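Local structure of Cel44C (Paenibacillus polymyxa, 2YIH) at residues 24-29 with 39-44; 355-360 with 387-392. The protein hydrolyses xyloglucan and probably related beta-1,4-glucans through its family 44 glycoside hydrolase part, the piece of the longer protein present in this chain. The protein carries 8 engineered substitutions. All blocks are in the same frame, centred on the assembly; numbering follows the deposited sequence.

Interaction 1: residues 24-29 with 39-44; sequences SPYIYG and NMAARR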
loop_
_atom_site.group_PDB
_atom_site.type_symbol
_atom_site.label_atom_id
_atom_site.label_comp_id
_atom_site.label_asym_id
_atom_site.label_seq_id
_atom_site.Cartn_x
_atom_site.Cartn_y
_atom_site.Cartn_z
ATOM N N SER A 24 12.193 4.364 -0.392
ATOM C CA SER A 24 11.689 3.796 -1.644
ATOM C C SER A 24 10.578 4.685 -2.187
ATOM O O SER A 24 9.622 4.997 -1.451
ATOM C CB SER A 24 11.127 2.382 -1.383
ATOM O OG SER A 24 10.617 1.899 -2.614
ATOM N N PRO A 25 10.684 5.115 -3.456
ATOM C CA PRO A 25 9.653 6.039 -3.929
ATOM C C PRO A 25 8.321 5.343 -3.982
ATOM O O PRO A 25 7.297 6.011 -4.054
ATOM C CB PRO A 25 10.112 6.416 -5.362
ATOM C CG PRO A 25 11.180 5.469 -5.714
ATOM C CD PRO A 25 11.770 4.930 -4.425
ATOM N N TYR A 26 8.306 4.006 -3.955
ATOM C CA TYR A 26 6.989 3.332 -4.104
ATOM C C TYR A 26 6.125 3.359 -2.847
ATOM O O TYR A 26 4.979 2.856 -2.873
ATOM C CB TYR A 26 7.132 1.888 -4.575
ATOM C CG TYR A 26 8.041 1.742 -5.762
ATOM C CD1 TYR A 26 7.911 2.587 -6.881
ATOM C CD2 TYR A 26 9.054 0.788 -5.760
ATOM C CE1 TYR A 26 8.803 2.469 -7.960
ATOM C CE2 TYR A 26 9.897 0.633 -6.852
ATOM C CZ TYR A 26 9.751 1.477 -7.938
ATOM O OH TYR A 26 10.620 1.347 -9.003
ATOM N N ILE A 27 6.629 3.977 -1.771
ATOM C CA ILE A 27 5.759 4.277 -0.630
ATOM C C ILE A 27 4.753 5.395 -0.947
ATOM O O ILE A 27 3.772 5.599 -0.215
ATOM C CB ILE A 27 6.522 4.548 0.664
ATOM C CG1 ILE A 27 7.389 5.812 0.544
ATOM C CG2 ILE A 27 7.348 3.316 1.045
ATOM C CD1 ILE A 27 6.978 6.898 1.444
ATOM N N TYR A 28 5.025 6.157 -2.009
ATOM C CA TYR A 28 4.034 7.102 -2.533
ATOM C C TYR A 28 3.162 6.423 -3.582
ATOM O O TYR A 28 3.365 6.582 -4.809
ATOM C CB TYR A 28 4.751 8.342 -3.107
ATOM C CG TYR A 28 5.791 8.907 -2.123
ATOM C CD1 TYR A 28 5.391 9.603 -0.983
ATOM C CD2 TYR A 28 7.157 8.725 -2.340
ATOM C CE1 TYR A 28 6.327 10.052 -0.024
ATOM C CE2 TYR A 28 8.121 9.232 -1.414
ATOM C CZ TYR A 28 7.690 9.895 -0.271
ATOM O OH TYR A 28 8.619 10.388 0.646
ATOM N N GLY A 29 2.195 5.660 -3.107
ATOM C CA GLY A 29 1.496 4.774 -4.005
ATOM C C GLY A 29 0.036 4.741 -3.678
ATOM O O GLY A 29 -0.374 5.056 -2.560
ATOM N N ASN A 39 1.424 13.193 -7.852
ATOM C CA ASN A 39 2.761 12.727 -8.307
ATOM C C ASN A 39 3.173 11.404 -7.627
ATOM O O ASN A 39 4.215 11.298 -6.966
ATOM C CB ASN A 39 3.796 13.833 -8.054
ATOM C CG ASN A 39 5.169 13.506 -8.647
ATOM O OD1 ASN A 39 5.266 12.801 -9.665
ATOM N ND2 ASN A 39 6.229 13.988 -7.995
ATOM N N MET A 40 2.252 10.444 -7.675
ATOM C CA MET A 40 2.483 9.092 -7.173
ATOM C C MET A 40 3.649 8.449 -7.932
ATOM O O MET A 40 3.879 8.774 -9.086
ATOM C CB MET A 40 1.216 8.241 -7.416
ATOM C CG MET A 40 0.021 8.723 -6.584
ATOM S SD MET A 40 0.195 8.307 -4.827
ATOM C CE MET A 40 -1.319 9.080 -4.230
ATOM N N ALA A 41 4.310 7.483 -7.297
ATOM C CA ALA A 41 5.351 6.668 -7.943
ATOM C C ALA A 41 4.930 5.215 -8.145
ATOM O O ALA A 41 5.630 4.438 -8.811
ATOM C CB ALA A 41 6.737 6.751 -7.119
ATOM N N ALA A 42 3.792 4.835 -7.574
ATOM C CA ALA A 42 3.363 3.433 -7.674
ATOM C C ALA A 42 1.842 3.344 -7.746
ATOM O O ALA A 42 1.150 4.031 -7.022
ATOM C CB ALA A 42 3.883 2.607 -6.459
ATOM N N ARG A 43 1.343 2.478 -8.621
ATOM C CA ARG A 43 -0.104 2.245 -8.747
ATOM C C ARG A 43 -0.380 0.758 -8.654
ATOM O O ARG A 43 0.378 -0.040 -9.217
ATOM C CB ARG A 43 -0.603 2.824 -10.095
ATOM C CG ARG A 43 -0.456 4.358 -10.107
ATOM C CD ARG A 43 -0.828 4.979 -11.469
ATOM N NE ARG A 43 -2.256 4.853 -11.795
ATOM C CZ ARG A 43 -2.726 4.158 -12.825
ATOM N NH1 ARG A 43 -1.916 3.381 -13.540
ATOM N NH2 ARG A 43 -4.011 4.203 -13.117
ATOM N N ARG A 44 -1.477 0.369 -7.989
ATOM C CA ARG A 44 -1.828 -1.045 -7.827
ATOM C C ARG A 44 -3.197 -1.271 -8.442
ATOM O O ARG A 44 -4.116 -0.490 -8.210
ATOM C CB ARG A 44 -1.918 -1.388 -6.340
ATOM C CG ARG A 44 -2.524 -2.787 -6.036
ATOM C CD ARG A 44 -2.272 -3.093 -4.572
ATOM N NE ARG A 44 -2.792 -4.417 -4.170
ATOM C CZ ARG A 44 -3.963 -4.622 -3.575
ATOM N NH1 ARG A 44 -4.871 -3.637 -3.479
ATOM N NH2 ARG A 44 -4.268 -5.858 -3.137
#

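Interaction 2: residues 355-360 with 387-392; sequences AMTSYS and MANYWK. Engineered in segment 355-360: Ser358 (natural residue Glu). With EDO (1,2-ethanediol), chain O.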
loop_
_atom_site.group_PDB
_atom_site.type_symbol
_atom_site.label_atom_id
_atom_site.label_comp_id
_atom_site.label_asym_id
_atom_site.label_seq_id
_atom_site.Cartn_x
_atom_site.Cartn_y
_atom_site.Cartn_z
ATOM N N ALA A 355 5.606 -4.799 1.795
ATOM C CA ALA A 355 4.704 -3.807 1.183
ATOM C C ALA A 355 3.390 -3.786 1.935
ATOM O O ALA A 355 2.890 -4.838 2.347
ATOM C CB ALA A 355 4.433 -4.099 -0.296
ATOM N N MET A 356 2.835 -2.590 2.065
ATOM C CA MET A 356 1.522 -2.388 2.668
ATOM C C MET A 356 0.583 -1.924 1.551
ATOM O O MET A 356 0.491 -0.725 1.265
ATOM C CB MET A 356 1.609 -1.346 3.794
ATOM C CG MET A 356 0.289 -1.173 4.506
ATOM S SD MET A 356 0.453 -0.030 5.907
ATOM C CE MET A 356 1.383 -0.962 7.019
ATOM N N THR A 357 -0.003 -2.885 0.829
ATOM C CA THR A 357 -0.636 -2.593 -0.477
ATOM C C THR A 357 -2.072 -2.112 -0.418
ATOM O O THR A 357 -2.676 -1.824 -1.457
ATOM C CB THR A 357 -0.607 -3.832 -1.405
ATOM O OG1 THR A 357 -1.257 -4.931 -0.751
ATOM C CG2 THR A 357 0.873 -4.208 -1.707
ATOM N N SER A 358 -2.634 -2.055 0.775
ATOM C CA SER A 358 -3.953 -1.444 0.941
ATOM C C SER A 358 -4.072 -1.008 2.392
ATOM O O SER A 358 -3.919 -1.830 3.331
ATOM C CB SER A 358 -5.037 -2.469 0.537
ATOM O OG SER A 358 -6.290 -1.849 0.197
ATOM N N TYR A 359 -4.337 0.281 2.598
ATOM C CA TYR A 359 -4.450 0.824 3.960
ATOM C C TYR A 359 -5.147 2.170 3.916
ATOM O O TYR A 359 -5.138 2.851 2.890
ATOM C CB TYR A 359 -3.055 0.961 4.610
ATOM C CG TYR A 359 -2.197 2.122 4.083
ATOM C CD1 TYR A 359 -1.444 1.993 2.906
ATOM C CD2 TYR A 359 -2.147 3.331 4.779
ATOM C CE1 TYR A 359 -0.681 3.064 2.423
ATOM C CE2 TYR A 359 -1.376 4.382 4.329
ATOM C CZ TYR A 359 -0.646 4.247 3.165
ATOM O OH TYR A 359 0.161 5.292 2.754
ATOM N N SER A 360 -5.634 2.613 5.065
ATOM C CA SER A 360 -6.221 3.953 5.198
ATOM C C SER A 360 -6.373 4.226 6.676
ATOM O O SER A 360 -6.672 3.302 7.444
ATOM C CB SER A 360 -7.627 3.997 4.564
ATOM O OG SER A 360 -8.259 5.226 4.916
ATOM N N MET A 387 6.931 -0.567 -0.616
ATOM C CA MET A 387 5.816 -0.086 -1.428
ATOM C C MET A 387 4.600 0.027 -0.520
ATOM O O MET A 387 4.416 -0.796 0.414
ATOM C CB MET A 387 5.541 -1.029 -2.613
ATOM C CG MET A 387 4.383 -0.582 -3.529
ATOM S SD MET A 387 4.332 -1.703 -4.957
ATOM C CE MET A 387 5.849 -1.312 -5.822
ATOM N N ALA A 388 3.778 1.057 -0.754
ATOM C CA ALA A 388 2.564 1.217 0.057
ATOM C C ALA A 388 1.526 1.887 -0.804
ATOM O O ALA A 388 1.848 2.834 -1.508
ATOM C CB ALA A 388 2.823 2.092 1.326
ATOM N N ASN A 389 0.280 1.421 -0.707
ATOM C CA ASN A 389 -0.798 1.867 -1.616
ATOM C C ASN A 389 -2.066 2.189 -0.797
ATOM O O ASN A 389 -2.682 1.310 -0.190
ATOM C CB ASN A 389 -1.103 0.781 -2.690
ATOM C CG ASN A 389 0.114 0.404 -3.492
ATOM O OD1 ASN A 389 0.353 0.925 -4.627
ATOM N ND2 ASN A 389 0.910 -0.478 -2.939
ATOM N N TYR A 390 -2.371 3.475 -0.697
ATOM C CA TYR A 390 -3.611 3.926 -0.051
ATOM C C TYR A 390 -4.843 3.279 -0.722
ATOM O O TYR A 390 -4.835 2.994 -1.935
ATOM C CB TYR A 390 -3.680 5.443 -0.211
ATOM C CG TYR A 390 -4.954 6.050 0.251
ATOM C CD1 TYR A 390 -5.257 6.103 1.602
ATOM C CD2 TYR A 390 -5.890 6.530 -0.678
ATOM C CE1 TYR A 390 -6.453 6.660 2.046
ATOM C CE2 TYR A 390 -7.080 7.148 -0.248
ATOM C CZ TYR A 390 -7.358 7.156 1.123
ATOM O OH TYR A 390 -8.519 7.720 1.582
ATOM N N TRP A 391 -5.850 2.984 0.097
ATOM C CA TRP A 391 -7.145 2.516 -0.426
ATOM C C TRP A 391 -8.261 3.500 -0.016
ATOM O O TRP A 391 -8.410 3.827 1.155
ATOM C CB TRP A 391 -7.445 1.114 0.142
ATOM C CG TRP A 391 -8.753 0.621 -0.340
ATOM C CD1 TRP A 391 -9.984 0.856 0.235
ATOM C CD2 TRP A 391 -8.991 -0.161 -1.510
ATOM N NE1 TRP A 391 -10.976 0.269 -0.536
ATOM C CE2 TRP A 391 -10.393 -0.355 -1.613
ATOM C CE3 TRP A 391 -8.161 -0.706 -2.490
ATOM C CZ2 TRP A 391 -10.974 -1.106 -2.658
ATOM C CZ3 TRP A 391 -8.742 -1.453 -3.538
ATOM C CH2 TRP A 391 -10.132 -1.605 -3.628
ATOM N N LYS A 392 -9.082 3.930 -0.974
ATOM C CA LYS A 392 -10.204 4.815 -0.652
ATOM C C LYS A 392 -11.363 4.056 0.045
ATOM O O LYS A 392 -12.120 3.329 -0.621
ATOM C CB LYS A 392 -10.751 5.439 -1.938
ATOM C CG LYS A 392 -9.773 6.347 -2.700
ATOM C CD LYS A 392 -10.493 6.887 -3.972
ATOM C CE LYS A 392 -11.474 8.019 -3.620
ATOM N NZ LYS A 392 -12.142 8.573 -4.886
HETATM C C1 EDO O . -15.476 8.671 -8.125
HETATM O O1 EDO O . -16.146 9.903 -7.857
HETATM C C2 EDO O . -14.506 8.390 -6.988
HETATM O O2 EDO O . -15.174 7.588 -6.008
HETATM O O HOH W 1 -9.984 5.933 3.080
#

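Interaction 1: residues 24-29 with 39-44
Gly29 and Ala42 pair as parallel bridge partners with their CA atoms 4.3 Å apart, and just before them the carbonyl of Tyr28 accepts the backbone N-H of Ala41. This is where the first two strands of the TIM barrel, 29-30 and 42-45, begin to run side by side; here the turn ahead of strand 29-30 supplies the carbonyl that meets the start of strand 42-45. Ala41 N lies 2.8 Å from Tyr28 O, nearly in line with the carbonyl bond, while Ala42 N makes a weak second bond to the same oxygen. Beyond the pair, the backbone of Ala42 also bonds to Thr30, and Ala41 and Arg43 bond to Tyr105 in the next barrel strand.

Small side chains let the turn settle closely on the second strand. The methyl of Ala41 points at the turn, its CB 3.2 Å from Pro25 O and 3.8 Å from Pro25 CB. That Pro25 carbonyl also receives the N-H of Tyr28 within the turn. Tyr26 has its CG anti to its own carbonyl carbon (chi1 -49°), a torsion that swings the ring past the strand: CD1 comes 3.5 Å from Ala41 O, which sits at the ring edge near its plane, and Tyr26 CB rests 3.8 Å from Ala42 CB. Tyr386 meets the same ring edge-to-face. Met40, its chain bent at chi2, bears its sulfur on the peptide joining Tyr28 and Gly29, with SD 3.6 Å from Tyr28 O. Helix 399-409 lies against this end, touching Tyr28 and Met40. Gly29, with no side chain facing the methyl of Ala42, brings its CA to 3.1 Å from Ala42 O in a CA-H...O contact.

Interaction 2: residues 355-360 with 387-392
Met356 is held between Met387 and Asn389: Met356 N bonds to Met387 O and Met356 O accepts Asn389 N, each at 2.9 Å, in the parallel ladder of barrel strands 353-359 and 387-390, joined through helix 367-382 as a beta-alpha-beta unit. Beyond the corner that the chain turns at Ser358, backbone bonding resumes, Trp391 N reaching Tyr359 O at 2.9 Å, and side chains carry more of the fit.

The main bump is Tyr359, whose ring fills the groove between strand 387-390 and helix 367-382. Its CG stands between its backbone N and carbonyl carbon (chi1 74°), which lays the ring against residues 388-390: Tyr390 CA sits over one face, Asn389 N meets the edge in plane, and CE1 reaches to 3.8 Å from Ala388 CB. Met373, Val376 and Leu380 line the helix side. Next along, Ser360 settles against the Tyr390 ring, its OG 3.7 Å from Tyr390 CE1. One water ties the two together, 2.6 Å from Ser360 OG and 2.8 Å from Tyr390 OH, and it donates to Trp391 O; Gly362 N also bonds the serine hydroxyl. An alanine in place of Tyr390 would probably leave a gap beside Ser360 and deprive this water of its phenol partner. The engineered Ser358 (glutamate in the natural sequence) brings OG to 3.2 Å from Trp391 CB while bonding to Tyr286 OH. The Trp391 side chain lies about 6 Å from a bound glucose unit.

Because strand 387-390 is weakly bonded, the buried rings and the water shared by two hydroxyls and a carbonyl are likely to carry much of the join.

From the N terminus, strand 9-22 of the nine-stranded mixed sheet leads into the turn at 24-29, and interaction 1 closes the short loop between the first and second barrel strands. Some 310 residues later, after the intervening barrel strands, interaction 2 closes the loop through helix 367-382, joining the seventh and eighth. The two loops follow in series, neither nested nor crossing. In space they are neighbours, because the eighth strand returns to the first: Tyr26 O lies 3.0 Å from Ala388 N and Gly29 O 3.2 Å from Tyr390 N, both probable hydrogen bonds. Together the contacts bracket the barrel's closing seam, before the chain returns to the mixed sheet at 421-427.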